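Local atomic coordinates of nucleoside phosphorylase, putative (Trypanosoma brucei, PDB entry 3BJE), a protein that acts as a uridine phosphorylase, a homodimeric enzyme that probably cleaves uridine with phosphate to give uracil and ribose 1-phosphate. Residues A[58-68]-A[79-90]. Residues are numbered along the deposited sequence; the frame is centred on the assembly and turned at random. Where two conformers were deposited one is given.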
ATOM      1  N   ILE A  58      11.213  17.063   8.735  1.00 20.14           N
ATOM      2  CA  ILE A  58      12.164  16.351   9.574  1.00 20.73           C
ATOM      3  C   ILE A  58      13.609  16.756   9.263  1.00 21.05           C
ATOM      4  O   ILE A  58      14.392  16.999  10.168  1.00 20.95           O
ATOM      5  CB  ILE A  58      11.992  14.824   9.452  1.00 22.43           C
ATOM      6  CG1 ILE A  58      10.658  14.430  10.080  1.00 21.71           C
ATOM      7  CG2 ILE A  58      13.134  14.091  10.143  1.00 22.65           C
ATOM      8  CD1 ILE A  58      10.300  12.956   9.906  1.00 24.83           C
ATOM      9  N   SER A  59      13.969  16.838   7.995  1.00 20.85           N
ATOM     10  CA  SER A  59      15.377  17.103   7.657  1.00 21.32           C
ATOM     11  C   SER A  59      15.784  18.501   8.086  1.00 21.42           C
ATOM     12  O   SER A  59      16.970  18.765   8.289  1.00 21.50           O
ATOM     13  CB  SER A  59      15.663  16.891   6.172  1.00 22.70           C
ATOM     14  OG  SER A  59      15.023  17.857   5.378  1.00 23.16           O
ATOM     15  N   GLY A  60      14.803  19.384   8.247  1.00 21.76           N
ATOM     16  CA  GLY A  60      15.054  20.725   8.769  1.00 22.07           C
ATOM     17  C   GLY A  60      15.593  20.721  10.189  1.00 22.68           C
ATOM     18  O   GLY A  60      16.192  21.697  10.623  1.00 22.63           O
ATOM     19  N   TYR A  61      15.377  19.625  10.912  1.00 22.30           N
ATOM     20  CA  TYR A  61      15.891  19.462  12.276  1.00 21.71           C
ATOM     21  C   TYR A  61      17.281  18.834  12.317  1.00 20.65           C
ATOM     22  O   TYR A  61      17.893  18.770  13.376  1.00 20.08           O
ATOM     23  CB  TYR A  61      14.929  18.610  13.123  1.00 24.76           C
ATOM     24  CG  TYR A  61      13.647  19.323  13.459  1.00 27.74           C
ATOM     25  CD1 TYR A  61      12.566  19.276  12.601  1.00 26.88           C
ATOM     26  CD2 TYR A  61      13.523  20.061  14.634  1.00 32.92           C
ATOM     27  CE1 TYR A  61      11.383  19.938  12.891  1.00 31.02           C
ATOM     28  CE2 TYR A  61      12.338  20.730  14.942  1.00 33.49           C
ATOM     29  CZ  TYR A  61      11.271  20.661  14.065  1.00 31.88           C
ATOM     30  OH  TYR A  61      10.097  21.324  14.356  1.00 33.96           O
ATOM     31  N   PHE A  62      17.783  18.354  11.176  1.00 18.68           N
ATOM     32  CA  PHE A  62      19.143  17.845  11.121  1.00 19.15           C
ATOM     33  C   PHE A  62      20.121  18.984  11.369  1.00 19.46           C
ATOM     34  O   PHE A  62      19.808  20.156  11.147  1.00 19.94           O
ATOM     35  CB  PHE A  62      19.456  17.201   9.764  1.00 19.63           C
ATOM     36  CG  PHE A  62      18.665  15.930   9.459  1.00 19.84           C
ATOM     37  CD1 PHE A  62      17.867  15.312  10.414  1.00 23.60           C
ATOM     38  CD2 PHE A  62      18.775  15.338   8.203  1.00 18.20           C
ATOM     39  CE1 PHE A  62      17.162  14.153  10.105  1.00 23.97           C
ATOM     40  CE2 PHE A  62      18.085  14.179   7.903  1.00 20.05           C
ATOM     41  CZ  PHE A  62      17.288  13.584   8.853  1.00 20.07           C
ATOM     42  N   ASP A  63      21.307  18.624  11.832  1.00 19.59           N
ATOM     43  CA  ASP A  63      22.380  19.578  12.071  1.00 19.28           C
ATOM     44  C   ASP A  63      22.619  20.446  10.832  1.00 19.50           C
ATOM     45  O   ASP A  63      22.515  19.964   9.707  1.00 19.87           O
ATOM     46  CB  ASP A  63      23.667  18.834  12.432  1.00 18.48           C
ATOM     47  CG  ASP A  63      23.535  17.985  13.683  1.00 19.03           C
ATOM     48  OD1 ASP A  63      22.727  18.343  14.564  1.00 18.94           O
ATOM     49  OD2 ASP A  63      24.272  16.979  13.786  1.00 17.55           O
ATOM     50  N   LYS A  64      22.927  21.722  11.047  1.00 19.68           N
ATOM     51  CA  LYS A  64      23.072  22.686   9.956  1.00 19.15           C
ATOM     52  C   LYS A  64      24.082  22.193   8.917  1.00 19.57           C
ATOM     53  O   LYS A  64      25.184  21.759   9.263  1.00 19.72           O
ATOM     54  CB  LYS A  64      23.445  24.067  10.516  1.00 19.24           C
ATOM     55  CG  LYS A  64      23.795  25.130   9.466  1.00 21.78           C
ATOM     56  CD  LYS A  64      23.966  26.523  10.120  1.00 22.72           C
ATOM     57  CE  LYS A  64      24.837  27.484   9.295  1.00 26.30           C
ATOM     58  NZ  LYS A  64      26.327  27.321   9.473  1.00 19.11           N
ATOM     59  N   ASP A  65      23.671  22.242   7.649  1.00 22.90           N
ATOM     60  CA  ASP A  65      24.502  21.855   6.497  1.00 22.75           C
ATOM     61  C   ASP A  65      24.981  20.404   6.523  1.00 22.28           C
ATOM     62  O   ASP A  65      25.961  20.057   5.862  1.00 24.07           O
ATOM     63  CB  ASP A  65      25.683  22.820   6.343  1.00 25.23           C
ATOM     64  CG  ASP A  65      25.230  24.253   6.096  1.00 27.09           C
ATOM     65  OD1 ASP A  65      24.186  24.427   5.426  1.00 28.92           O
ATOM     66  OD2 ASP A  65      25.902  25.185   6.580  1.00 29.25           O
ATOM     67  N   SER A  66      24.284  19.550   7.259  1.00 20.50           N
ATOM     68  CA  SER A  66      24.703  18.155   7.389  1.00 19.41           C
ATOM     69  C   SER A  66      24.088  17.237   6.332  1.00 19.43           C
ATOM     70  O   SER A  66      24.514  16.095   6.213  1.00 20.58           O
ATOM     71  CB  SER A  66      24.346  17.615   8.775  1.00 19.26           C
ATOM     72  OG  SER A  66      22.944  17.489   8.949  1.00 19.18           O
ATOM     73  N   ILE A  67      23.080  17.707   5.597  1.00 20.28           N
ATOM     74  CA  ILE A  67      22.454  16.873   4.574  1.00 19.10           C
ATOM     75  C   ILE A  67      23.450  16.624   3.458  1.00 21.91           C
ATOM     76  O   ILE A  67      23.921  17.563   2.820  1.00 23.68           O
ATOM     77  CB  ILE A  67      21.153  17.476   4.035  1.00 22.20           C
ATOM     78  CG1 ILE A  67      20.132  17.565   5.171  1.00 22.10           C
ATOM     79  CG2 ILE A  67      20.596  16.618   2.887  1.00 25.18           C
ATOM     80  CD1 ILE A  67      18.885  18.326   4.812  1.00 26.19           C
ATOM     81  N   ARG A  68      23.804  15.354   3.278  1.00 21.74           N
ATOM     82  CA  ARG A  68      24.879  14.958   2.354  1.00 22.80           C
ATOM     83  C   ARG A  68      24.393  14.122   1.175  1.00 23.84           C
ATOM     84  O   ARG A  68      25.140  13.914   0.223  1.00 24.82           O
ATOM     85  CB  ARG A  68      25.973  14.188   3.108  1.00 22.38           C
ATOM     86  CG  ARG A  68      25.534  12.826   3.649  1.00 23.30           C
ATOM     87  CD  ARG A  68      26.640  12.161   4.438  1.00 23.18           C
ATOM     88  NE  ARG A  68      26.277  10.832   4.932  1.00 24.30           N
ATOM     89  CZ  ARG A  68      26.341   9.719   4.208  1.00 20.49           C
ATOM     90  NH1 ARG A  68      26.754   9.767   2.950  1.00 23.53           N
ATOM     91  NH2 ARG A  68      25.997   8.556   4.755  1.00 24.42           N
ATOM     92  N   ALA A  79      16.479  11.692   2.809  1.00 17.17           N
ATOM     93  CA  ALA A  79      17.534  12.675   3.069  1.00 15.68           C
ATOM     94  C   ALA A  79      18.359  12.142   4.214  1.00 16.76           C
ATOM     95  O   ALA A  79      17.808  11.635   5.192  1.00 17.24           O
ATOM     96  CB  ALA A  79      16.935  14.034   3.435  1.00 18.19           C
ATOM     97  N   THR A  80      19.669  12.294   4.107  1.00 18.23           N
ATOM     98  CA  THR A  80      20.603  11.798   5.112  1.00 17.75           C
ATOM     99  C   THR A  80      21.473  12.944   5.583  1.00 19.27           C
ATOM    100  O   THR A  80      22.123  13.590   4.772  1.00 18.09           O
ATOM    101  CB  THR A  80      21.489  10.685   4.510  1.00 18.66           C
ATOM    102  OG1 THR A  80      20.642   9.583   4.148  1.00 17.34           O
ATOM    103  CG2 THR A  80      22.563  10.244   5.511  1.00 16.64           C
ATOM    104  N   GLY A  81      21.454  13.200   6.889  1.00 18.44           N
ATOM    105  CA  GLY A  81      22.325  14.198   7.509  1.00 18.38           C
ATOM    106  C   GLY A  81      22.773  13.655   8.848  1.00 18.74           C
ATOM    107  O   GLY A  81      22.995  12.456   8.984  1.00 17.18           O
ATOM    108  N   THR A  82      22.903  14.544   9.826  1.00 18.85           N
ATOM    109  CA  THR A  82      23.242  14.153  11.192  1.00 16.05           C
ATOM    110  C   THR A  82      22.332  14.888  12.147  1.00 16.91           C
ATOM    111  O   THR A  82      21.780  15.936  11.810  1.00 17.41           O
ATOM    112  CB  THR A  82      24.726  14.464  11.547  1.00 15.98           C
ATOM    113  OG1 THR A  82      24.967  15.877  11.437  1.00 17.98           O
ATOM    114  CG2 THR A  82      25.710  13.721  10.643  1.00 18.94           C
ATOM    115  N   TYR A  83      22.177  14.306  13.336  1.00 17.55           N
ATOM    116  CA  TYR A  83      21.450  14.928  14.437  1.00 17.05           C
ATOM    117  C   TYR A  83      22.319  14.793  15.666  1.00 18.40           C
ATOM    118  O   TYR A  83      22.640  13.675  16.067  1.00 17.64           O
ATOM    119  CB  TYR A  83      20.097  14.251  14.689  1.00 21.00           C
ATOM    120  CG  TYR A  83      19.316  14.915  15.813  1.00 19.22           C
ATOM    121  CD1 TYR A  83      18.669  16.132  15.613  1.00 21.59           C
ATOM    122  CD2 TYR A  83      19.247  14.339  17.074  1.00 19.94           C
ATOM    123  CE1 TYR A  83      17.970  16.753  16.638  1.00 25.26           C
ATOM    124  CE2 TYR A  83      18.542  14.966  18.122  1.00 20.81           C
ATOM    125  CZ  TYR A  83      17.909  16.163  17.886  1.00 24.67           C
ATOM    126  OH  TYR A  83      17.212  16.782  18.905  1.00 25.38           O
ATOM    127  N   LYS A  84      22.727  15.931  16.228  1.00 19.20           N
ATOM    128  CA  LYS A  84      23.671  15.962  17.346  1.00 19.54           C
ATOM    129  C   LYS A  84      24.918  15.156  17.009  1.00 18.70           C
ATOM    130  O   LYS A  84      25.539  14.532  17.873  1.00 20.96           O
ATOM    131  CB  LYS A  84      22.987  15.521  18.648  1.00 20.02           C
ATOM    132  CG  LYS A  84      21.915  16.509  19.081  1.00 21.80           C
ATOM    133  CD  LYS A  84      21.386  16.248  20.472  1.00 26.42           C
ATOM    134  CE  LYS A  84      20.579  17.458  20.967  1.00 31.63           C
ATOM    135  NZ  LYS A  84      19.852  17.228  22.271  1.00 36.03           N
ATOM    136  N   GLY A  85      25.289  15.210  15.738  1.00 18.61           N
ATOM    137  CA  GLY A  85      26.458  14.529  15.230  1.00 19.35           C
ATOM    138  C   GLY A  85      26.295  13.091  14.798  1.00 19.57           C
ATOM    139  O   GLY A  85      27.195  12.543  14.192  1.00 21.56           O
ATOM    140  N   THR A  86      25.152  12.474  15.084  1.00 16.52           N
ATOM    141  CA  THR A  86      24.911  11.083  14.702  1.00 17.54           C
ATOM    142  C   THR A  86      24.203  11.010  13.344  1.00 17.97           C
ATOM    143  O   THR A  86      23.216  11.712  13.129  1.00 18.62           O
ATOM    144  CB  THR A  86      24.032  10.395  15.751  1.00 17.19           C
ATOM    145  OG1 THR A  86      24.749  10.370  17.002  1.00 18.88           O
ATOM    146  CG2 THR A  86      23.655   8.965  15.325  1.00 16.93           C
ATOM    147  N   PRO A  87      24.710  10.177  12.418  1.00 17.81           N
ATOM    148  CA  PRO A  87      24.022  10.033  11.135  1.00 17.85           C
ATOM    149  C   PRO A  87      22.601   9.533  11.270  1.00 16.36           C
ATOM    150  O   PRO A  87      22.328   8.579  12.015  1.00 18.43           O
ATOM    151  CB  PRO A  87      24.868   8.995  10.402  1.00 18.18           C
ATOM    152  CG  PRO A  87      26.229   9.161  10.997  1.00 19.11           C
ATOM    153  CD  PRO A  87      25.942   9.374  12.449  1.00 18.51           C
ATOM    154  N   VAL A  88      21.714  10.190  10.535  1.00 16.90           N
ATOM    155  CA  VAL A  88      20.312   9.778  10.463  0.50 17.91           C
ATOM    156  C   VAL A  88      19.814   9.956   9.031  1.00 18.32           C
ATOM    157  O   VAL A  88      20.244  10.872   8.318  1.00 17.91           O
ATOM    158  CB  VAL A  88      19.420  10.578  11.440  0.50 18.68           C
ATOM    159  CG1 VAL A  88      17.937  10.154  11.299  0.50 18.82           C
ATOM    160  CG2 VAL A  88      19.890  10.392  12.879  0.50 18.86           C
ATOM    161  N   THR A  89      18.936   9.051   8.615  1.00 16.76           N
ATOM    162  CA  THR A  89      18.252   9.144   7.316  1.00 16.63           C
ATOM    163  C   THR A  89      16.739   9.168   7.572  1.00 16.34           C
ATOM    164  O   THR A  89      16.237   8.375   8.364  1.00 17.60           O
ATOM    165  CB  THR A  89      18.571   7.931   6.402  1.00 17.56           C
ATOM    166  OG1 THR A  89      19.972   7.892   6.139  1.00 17.50           O
ATOM    167  CG2 THR A  89      17.813   8.005   5.060  1.00 16.95           C
ATOM    168  N   VAL A  90      16.038  10.103   6.929  1.00 17.75           N
ATOM    169  CA  VAL A  90      14.558  10.099   6.950  1.00 17.67           C
ATOM    170  C   VAL A  90      14.117   9.612   5.571  1.00 14.82           C
ATOM    171  O   VAL A  90      14.674  10.054   4.560  1.00 16.35           O
ATOM    172  CB  VAL A  90      13.929  11.475   7.316  1.00 17.87           C
ATOM    173  CG1 VAL A  90      14.429  12.604   6.419  1.00 19.13           C
ATOM    174  CG2 VAL A  90      12.383  11.389   7.305  1.00 16.38           C
TER
HETATM  175  O   HOH W   1      25.218  11.383   7.492  1.00 22.34           O
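Asp63 OD2 is gripped by two donors, the hydroxyl of Thr82 and the amide of Gly85, and shows how one side chain can clasp a beta hairpin at its turn. Thr82 OG1 lies 2.7 Å from OD2 on the anti side and 25° out of the carboxylate plane, while the syn lone pair of OD2 receives Gly85 N at 2.8 Å. OD1 uses its own syn lone pair for Lys84 N, 2.9 Å away. The carboxylate thus bridges Thr82, near the end of strand 76-83, and two amides of the type I' turn Tyr83-Thr86, and three donors fix its rotation. The backbone joins in where Asp63 N bonds to Thr82 O, at 2.7 Å.

Ser66 adds a second tie. With OG held between its backbone N and carbonyl carbon (chi1 68°), the hydroxyl donates to Asp63 O at 2.6 Å and accepts Thr82 N, securing the type II turn Asp63-Ser66 to the strand. Further along, Arg68 N donates to Thr80 O, and a water in the plane at the guanidinium edge accepts from Arg68 NE and donates to Gly81 O; Arg68 NH1 continues to Asp40 O.

Beneath this polar layer the Phe62 ring packs obliquely against the backbone at Gly81, with Ser59 CA over one face, Ala79 O at its edge and its CZ 3.9 Å from Val90 CG1. Ile58, on helix 54-59, sets CD1 against Val90 CG2 and also touches strand 45-49. Apolar contacts from Ile58 and Phe62 thus seat helix 54-59 and the residues after it on the hairpin, while the aspartate, probably ionised given its three donors, ties the following loop to the hairpin turn.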